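Local coordinates for protein glutamyl-tRNA(Gln) amidotransferase subunit B, mitochondrial (Saccharomyces cerevisiae, PDB 4N0H) that forms the GatB-type subunit of a mitochondrial amidotransferase, assembling with subunit F and one further protein chain, at residues T26-L30 / F31-T35; H48-Y51 / Y52-A55; L229-T232 / S233-I236; M286-P289 / E290-Y293. One frame throughout, in Å; residues are numbered along the deposited sequence.

How the interactions relate
Interactions 1, 2 and 4 lie in one region of the GatB/GatE-type domain, whereas interaction 3 stands apart. The centres of interactions 1 and 2 are about 10 Å apart, and the two touch through paired polar side chains: Ser34 OG lies 2.6 Å from Asp53 OD2, and Ser32 OG 2.7 Å from Ser50 OG, both probable hydrogen bonds. Interaction 4 reaches interaction 1 through an apolar touch, Phe31 CE1 to Leu291 CD1 at 3.6 Å, but stays about 7 Å from interaction 2 at the nearest atoms. Interaction 3 is a helix start with its centre about 29, 33 and 36 Å from those of interactions 1, 2 and 4.

Interaction 1 of 4, residues T26-L30 / F31-T35; sequences TKNKL and FSQST
Asn28 and Gln33 are joined by a side-chain hydrogen bond across this compact hairpin-like loop: Asn28 ND2 donates to Gln33 OE1 at 2.9 Å and 163°. The acceptor lies close to the amide plane of Asn28, yet the N-H comes down on the Gln33 carbonyl from above its plane, and the two amides stand 77° apart. Gln33 gets there by a bend at chi2 (-58°), which folds its end back over the loop. Between the two segments the backbone bond is Lys29 N to Ser34 O, at 2.9 Å, next to a single bridge between Asn28 and Thr35. A water donates to Asn28 OD1 (2.7 Å) and lies 3.0 Å from Thr35 OG1. The apolar contact between the segments is that of Leu30 and Phe31, which run alongside each other; Leu30 CG sits over one ring face in a CH-pi contact, 3.9 Å from the centroid. The extended Lys29 chain passes Ser34 OG and delivers NZ to Asp53 and to the carbonyls of Ser165, Asn163 and His48. Thr35 OG1 and Gln33 O both meet Gln124 of subunit F. Following strand 14-23, the loop sets Leu30 against helix 65-78 and strands 130-142 and 168-174.

Interaction 2 of 4, residues H48-Y51 / Y52-A55; sequences HTSY and YDIA
Ser50 and Asp53 grip each other twice, and this exchange is the tight part of the contact. Ser50 N donates to Asp53 OD2 at 3.1 Å and 164°, reaching the oxygen from above the carboxylate plane, while Asp53 N donates back to Ser50 OG, also at 3.1 Å. The hydroxyl, which also bonds to Ser32 OG, can receive that N-H because chi1 of 57° tucks it between the backbone N and the carbonyl carbon. Ile54 N adds a 3.3 Å bond to Ser50 O, and a type I turn from Tyr52 to Ala55 completes the coil. Beside this polar knot, Thr49 CB rests 3.6 Å from Ile54 CD1, the two side chains passing at a slant. Looser with respect to the turn are His48 and Tyr51, whose side chains are taken up by other chains: the imidazole ND1 bonds to Ser132 of subunit F, and the Tyr51 ring meets Trp135 of that subunit edge-to-face. The Ser50-Asp53 reciprocity follows the pattern of a capping box, although no regular helix follows. With the hydroxyl of Ser34, the amide of Asn166 and the ammonium of Lys29 drawn to the buried Asp53 carboxylate, its negative charge is probably compensated within the protein.

Interaction 3 of 4, residues L229-T232 / S233-I236; sequences LPNT and SSII
The start of helix 232-248 is organised here, with Asn231 in the N-cap position and Leu229 and Pro230 leading into it. The carbonyl of Asn231 takes two N-H groups. Ile235 N lies 3.2 Å from Asn231 O, in the carbonyl plane, in the i to i+4 bond of a regular helix; Ser234 N is closer to Asn231 O, at 2.8 Å, but approaches from above the plane, 51° out of it. The next carbonyl continues the pattern, Ile236 N donating to Thr232 O at 3.1 Å in a nearly straight bond of 172°.

The Asn231 side chain is turned, with chi1 at 49°, between its own backbone N and carbonyl carbon, which carries the amide beneath the first turn. Its CG comes to 3.3 Å from Ser234 OG, beside the backbone N-H groups that open the helix. On the flank of the same turn, Pro230 CD packs 3.5 Å from Ser234 CB.

Apolar contact is added by Leu229 and Ile235. Leu229 lies aslant to Ile235, with CD1 at 3.9 Å from Ile235 CG2, while the CG1 branch of Ile235 presses on the N-cap carbonyl, 3.1 Å from Asn231 O. Beyond the turn, Ile235 also meets Val212 and Val214 of strand 210-218 and Ile188 of helix 181-197, whereas Ser233 is exposed. Polar residues at the cap and outer surface, with isoleucines turned inward, are consistent with the N-capped first turn of an amphipathic helix packed against a sheet and a neighbouring helix.

Interaction 4 of 4, residues M286-P289 / E290-Y293; sequences MPDP and ELPY
Asp288 turns its carboxylate over the bend made by Pro289, so that one oxygen faces the backbone N-H groups of Glu290 and Leu291 together. The torsion that achieves this sets CG opposite the backbone N, at chi1 -168°, beside the carbonyl carbon. Glu290 N donates to Asp288 OD1 at 2.9 Å from above the carboxylate plane, 42° out of it. Leu291 N meets the same oxygen at 3.0 Å, on its anti side and nearer the plane, with the straighter bond of 155°. Two donors on distinct approaches should restrict rotation of the carboxylate.

Leu291 crosses the aspartate at a slant: its CG lies 3.5 Å from Asp288 OD1 and its CD1 3.9 Å from Asp288 CG, laying an aliphatic branch along the carboxylate. Leu291 also packs on Leu104 of strand 102-120.

Glu290 sends its extended chain away from the bend, with only CB near Asp288 OD1. The two carboxylates are not in contact; a water lies between them, 2.7 Å from Asp288 OD2 and 2.9 Å from Glu290 OE1, although it has more acceptors in reach than protons to give. Each carboxylate also has a cationic partner, which probably offsets their like charges: Asp288 OD2 pairs with Arg90 of strand 89-92, and Glu290 OE2 with a basic side chain of another protein chain. An aspartate oxygen accepting the N-H two residues on is the signature of an Asx turn, here with proline second and a further bond from the fourth residue, Leu291, turning the chain out of strand 286-287.

Interaction 1 of 4, residues T26-L30 / F31-T35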
# COMPACT_ATOMS: atom_id res chain seq x y z
N THR B 26 15.35 11.05 18.89
CA THR B 26 15.96 11.27 17.59
C THR B 26 15.65 12.71 17.19
O THR B 26 14.68 13.30 17.67
CB THR B 26 15.36 10.32 16.54
OG1 THR B 26 13.94 10.47 16.52
CG2 THR B 26 15.71 8.88 16.87
N LYS B 27 16.48 13.28 16.33
CA LYS B 27 16.26 14.65 15.88
C LYS B 27 14.93 14.78 15.14
O LYS B 27 14.18 15.74 15.36
CB LYS B 27 17.41 15.11 14.98
CG LYS B 27 17.30 16.56 14.55
CD LYS B 27 18.51 16.97 13.73
CE LYS B 27 18.73 16.02 12.56
NZ LYS B 27 19.98 16.35 11.81
N ASN B 28 14.63 13.82 14.28
CA ASN B 28 13.42 13.85 13.48
C ASN B 28 12.53 12.64 13.76
O ASN B 28 12.89 11.79 14.57
CB ASN B 28 13.77 13.96 12.00
CG ASN B 28 14.53 15.24 11.70
OD1 ASN B 28 14.31 16.28 12.33
ND2 ASN B 28 15.45 15.17 10.74
N LYS B 29 11.37 12.59 13.12
CA LYS B 29 10.36 11.58 13.42
C LYS B 29 10.67 10.22 12.80
O LYS B 29 11.70 10.04 12.16
CB LYS B 29 8.98 12.05 13.00
CG LYS B 29 8.49 13.27 13.76
CD LYS B 29 7.02 13.51 13.44
CE LYS B 29 6.51 14.83 14.00
NZ LYS B 29 5.06 14.95 13.71
N LEU B 30 9.76 9.27 13.00
CA LEU B 30 10.01 7.86 12.64
C LEU B 30 9.93 7.56 11.14
O LEU B 30 10.85 6.97 10.56
CB LEU B 30 9.06 6.95 13.42
CG LEU B 30 9.28 5.44 13.24
CD1 LEU B 30 10.73 5.09 13.56
CD2 LEU B 30 8.34 4.64 14.13
N PHE B 31 8.84 7.95 10.50
CA PHE B 31 8.66 7.68 9.07
C PHE B 31 8.61 8.95 8.22
O PHE B 31 8.15 8.93 7.08
CB PHE B 31 7.42 6.81 8.84
CG PHE B 31 7.55 5.42 9.40
CD1 PHE B 31 8.39 4.50 8.79
CD2 PHE B 31 6.88 5.05 10.55
CE1 PHE B 31 8.53 3.22 9.30
CE2 PHE B 31 7.01 3.78 11.07
CZ PHE B 31 7.85 2.86 10.45
N SER B 32 9.07 10.05 8.80
CA SER B 32 9.17 11.32 8.10
C SER B 32 10.32 12.09 8.74
O SER B 32 10.64 11.87 9.90
CB SER B 32 7.87 12.11 8.25
OG SER B 32 8.01 13.42 7.72
N GLN B 33 10.94 12.99 7.98
CA GLN B 33 12.06 13.76 8.53
C GLN B 33 11.63 15.07 9.19
O GLN B 33 12.46 15.94 9.45
CB GLN B 33 13.15 13.98 7.47
CG GLN B 33 13.97 12.73 7.18
CD GLN B 33 14.64 12.18 8.43
OE1 GLN B 33 15.45 12.85 9.08
NE2 GLN B 33 14.30 10.95 8.79
N SER B 34 10.34 15.21 9.45
CA SER B 34 9.84 16.35 10.21
C SER B 34 10.41 16.33 11.63
O SER B 34 10.83 15.28 12.13
CB SER B 34 8.31 16.36 10.24
OG SER B 34 7.81 15.07 10.55
N THR B 35 10.41 17.48 12.28
CA THR B 35 11.07 17.64 13.57
C THR B 35 10.40 16.86 14.70
O THR B 35 9.19 16.90 14.86
CB THR B 35 11.17 19.13 13.96
OG1 THR B 35 11.91 19.83 12.95
CG2 THR B 35 11.84 19.31 15.32
O HOH W 1 14.71 18.87 13.10

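Interaction 2 of 4, residues H48-Y51 / Y52-A55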
# COMPACT_ATOMS: atom_id res chain seq x y z
N HIS B 48 5.06 21.13 13.45
CA HIS B 48 6.08 20.14 13.12
C HIS B 48 5.46 18.95 12.39
O HIS B 48 5.56 17.81 12.85
CB HIS B 48 6.77 19.65 14.40
CG HIS B 48 7.42 20.74 15.19
ND1 HIS B 48 8.44 21.52 14.69
CD2 HIS B 48 7.20 21.18 16.45
CE1 HIS B 48 8.83 22.39 15.60
NE2 HIS B 48 8.09 22.21 16.69
N THR B 49 4.83 19.22 11.25
CA THR B 49 4.09 18.20 10.52
C THR B 49 4.33 18.24 9.01
O THR B 49 4.00 19.22 8.34
CB THR B 49 2.58 18.33 10.77
OG1 THR B 49 2.17 19.67 10.49
CG2 THR B 49 2.23 18.01 12.22
N SER B 50 4.87 17.15 8.48
CA SER B 50 5.07 17.01 7.04
C SER B 50 3.77 16.65 6.34
O SER B 50 2.75 16.43 6.98
CB SER B 50 6.10 15.91 6.79
OG SER B 50 5.66 14.70 7.39
N TYR B 51 3.82 16.60 5.01
CA TYR B 51 2.71 16.09 4.23
C TYR B 51 2.34 14.69 4.71
O TYR B 51 1.16 14.36 4.84
CB TYR B 51 3.05 16.05 2.73
CG TYR B 51 3.39 17.40 2.12
CD1 TYR B 51 2.76 18.57 2.55
CD2 TYR B 51 4.33 17.50 1.11
CE1 TYR B 51 3.07 19.80 1.98
CE2 TYR B 51 4.65 18.71 0.54
CZ TYR B 51 4.02 19.86 0.97
OH TYR B 51 4.35 21.06 0.39
N TYR B 52 3.35 13.88 4.99
CA TYR B 52 3.12 12.51 5.48
C TYR B 52 2.45 12.49 6.85
O TYR B 52 1.56 11.67 7.09
CB TYR B 52 4.41 11.70 5.52
CG TYR B 52 4.23 10.36 6.22
CD1 TYR B 52 3.71 9.27 5.55
CD2 TYR B 52 4.57 10.21 7.56
CE1 TYR B 52 3.53 8.05 6.19
CE2 TYR B 52 4.40 9.01 8.21
CZ TYR B 52 3.88 7.93 7.52
OH TYR B 52 3.72 6.73 8.18
N ASP B 53 2.88 13.37 7.75
CA ASP B 53 2.33 13.40 9.11
C ASP B 53 0.82 13.68 9.08
O ASP B 53 0.08 13.22 9.95
CB ASP B 53 3.04 14.45 9.97
CG ASP B 53 4.48 14.10 10.27
OD1 ASP B 53 4.86 12.91 10.14
OD2 ASP B 53 5.25 15.01 10.63
N ILE B 54 0.38 14.44 8.09
CA ILE B 54 -1.03 14.79 7.95
C ILE B 54 -1.75 13.73 7.10
O ILE B 54 -2.96 13.83 6.84
CB ILE B 54 -1.19 16.23 7.38
CG1 ILE B 54 -0.29 17.20 8.16
CG2 ILE B 54 -2.64 16.72 7.45
CD1 ILE B 54 -0.64 17.29 9.63
N ALA B 55 -0.99 12.72 6.68
CA ALA B 55 -1.51 11.62 5.86
C ALA B 55 -2.19 12.09 4.57
O ALA B 55 -3.22 11.57 4.17
CB ALA B 55 -2.46 10.73 6.68

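Interaction 3 of 4, residues L229-T232 / S233-I236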
# COMPACT_ATOMS: atom_id res chain seq x y z
N LEU B 229 -1.67 4.90 33.74
CA LEU B 229 -0.95 5.19 34.98
C LEU B 229 0.08 6.27 34.69
O LEU B 229 1.04 6.04 33.96
CB LEU B 229 -0.27 3.92 35.49
CG LEU B 229 -1.22 2.72 35.63
CD1 LEU B 229 -0.46 1.41 35.76
CD2 LEU B 229 -2.15 2.92 36.82
N PRO B 230 -0.13 7.47 35.25
CA PRO B 230 0.61 8.69 34.87
C PRO B 230 1.98 8.85 35.54
O PRO B 230 2.84 9.53 34.99
CB PRO B 230 -0.33 9.82 35.32
CG PRO B 230 -1.49 9.15 36.05
CD PRO B 230 -1.09 7.74 36.33
N ASN B 231 2.17 8.24 36.71
CA ASN B 231 3.43 8.38 37.43
C ASN B 231 3.73 7.14 38.26
O ASN B 231 2.84 6.35 38.54
CB ASN B 231 3.41 9.61 38.33
CG ASN B 231 2.16 9.68 39.18
OD1 ASN B 231 1.23 10.45 38.89
ND2 ASN B 231 2.11 8.88 40.23
N THR B 232 5.00 6.99 38.65
CA THR B 232 5.45 5.80 39.37
C THR B 232 4.63 5.52 40.62
O THR B 232 4.39 4.37 40.97
CB THR B 232 6.95 5.89 39.72
OG1 THR B 232 7.15 5.54 41.10
CG2 THR B 232 7.48 7.30 39.48
N SER B 233 4.19 6.58 41.29
CA SER B 233 3.36 6.45 42.48
C SER B 233 2.03 5.78 42.18
O SER B 233 1.53 4.98 42.97
CB SER B 233 3.12 7.83 43.12
OG SER B 233 2.04 7.77 44.04
N SER B 234 1.46 6.09 41.02
CA SER B 234 0.16 5.55 40.62
C SER B 234 0.27 4.10 40.17
O SER B 234 -0.69 3.34 40.29
CB SER B 234 -0.45 6.40 39.50
OG SER B 234 -0.41 7.77 39.82
N ILE B 235 1.43 3.73 39.64
CA ILE B 235 1.66 2.36 39.20
C ILE B 235 1.74 1.45 40.42
O ILE B 235 1.08 0.41 40.48
CB ILE B 235 2.97 2.25 38.40
CG1 ILE B 235 3.15 3.46 37.50
CG2 ILE B 235 2.97 0.97 37.58
CD1 ILE B 235 4.38 3.40 36.62
N ILE B 236 2.54 1.86 41.40
CA ILE B 236 2.71 1.12 42.64
C ILE B 236 1.39 0.94 43.38
O ILE B 236 1.10 -0.14 43.90
CB ILE B 236 3.73 1.82 43.56
CG1 ILE B 236 5.09 1.94 42.86
CG2 ILE B 236 3.88 1.07 44.88
CD1 ILE B 236 5.67 0.62 42.40

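Interaction 4 of 4, residues M286-P289 / E290-Y293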
# COMPACT_ATOMS: atom_id res chain seq x y z
N MET B 286 -1.69 -6.09 9.42
CA MET B 286 -1.22 -6.41 8.07
C MET B 286 0.20 -5.90 7.93
O MET B 286 0.46 -4.73 8.21
CB MET B 286 -2.11 -5.72 7.03
CG MET B 286 -1.78 -6.08 5.59
SD MET B 286 -2.76 -5.15 4.37
CE MET B 286 -2.09 -3.51 4.57
N PRO B 287 1.12 -6.78 7.52
CA PRO B 287 2.48 -6.30 7.24
C PRO B 287 2.42 -5.15 6.24
O PRO B 287 1.67 -5.25 5.26
CB PRO B 287 3.15 -7.52 6.62
CG PRO B 287 2.42 -8.68 7.20
CD PRO B 287 0.99 -8.23 7.31
N ASP B 288 3.16 -4.08 6.48
CA ASP B 288 3.12 -2.95 5.56
C ASP B 288 3.63 -3.37 4.19
O ASP B 288 4.69 -3.99 4.07
CB ASP B 288 3.93 -1.76 6.10
CG ASP B 288 3.66 -0.50 5.32
OD1 ASP B 288 4.36 -0.26 4.31
OD2 ASP B 288 2.76 0.26 5.71
N PRO B 289 2.86 -3.06 3.14
CA PRO B 289 3.22 -3.51 1.78
C PRO B 289 4.27 -2.63 1.11
O PRO B 289 4.75 -3.00 0.04
CB PRO B 289 1.89 -3.44 1.03
CG PRO B 289 1.09 -2.41 1.75
CD PRO B 289 1.51 -2.48 3.20
N GLU B 290 4.63 -1.51 1.72
CA GLU B 290 5.59 -0.58 1.13
C GLU B 290 6.98 -0.61 1.77
O GLU B 290 7.99 -0.55 1.08
CB GLU B 290 5.06 0.85 1.19
CG GLU B 290 3.81 1.09 0.37
CD GLU B 290 3.55 2.56 0.14
OE1 GLU B 290 3.49 3.32 1.14
OE2 GLU B 290 3.43 2.97 -1.03
N LEU B 291 7.02 -0.69 3.10
CA LEU B 291 8.28 -0.61 3.82
C LEU B 291 9.12 -1.88 3.65
O LEU B 291 8.62 -2.99 3.74
CB LEU B 291 8.02 -0.35 5.31
CG LEU B 291 7.35 0.99 5.61
CD1 LEU B 291 6.78 1.00 7.02
CD2 LEU B 291 8.34 2.14 5.43
N PRO B 292 10.43 -1.70 3.38
CA PRO B 292 11.33 -2.85 3.28
C PRO B 292 11.52 -3.50 4.64
O PRO B 292 11.39 -2.82 5.65
CB PRO B 292 12.66 -2.21 2.84
CG PRO B 292 12.31 -0.84 2.34
CD PRO B 292 11.12 -0.42 3.14
N TYR B 293 11.82 -4.80 4.67
CA TYR B 293 12.21 -5.47 5.91
C TYR B 293 13.42 -4.78 6.52
O TYR B 293 14.23 -4.19 5.81
CB TYR B 293 12.60 -6.92 5.63
CG TYR B 293 11.48 -7.84 5.19
CD1 TYR B 293 10.26 -7.85 5.85
CD2 TYR B 293 11.65 -8.69 4.11
CE1 TYR B 293 9.24 -8.70 5.45
CE2 TYR B 293 10.64 -9.54 3.70
CZ TYR B 293 9.44 -9.54 4.37
OH TYR B 293 8.44 -10.40 3.94
O HOH W 2 3.06 2.10 3.70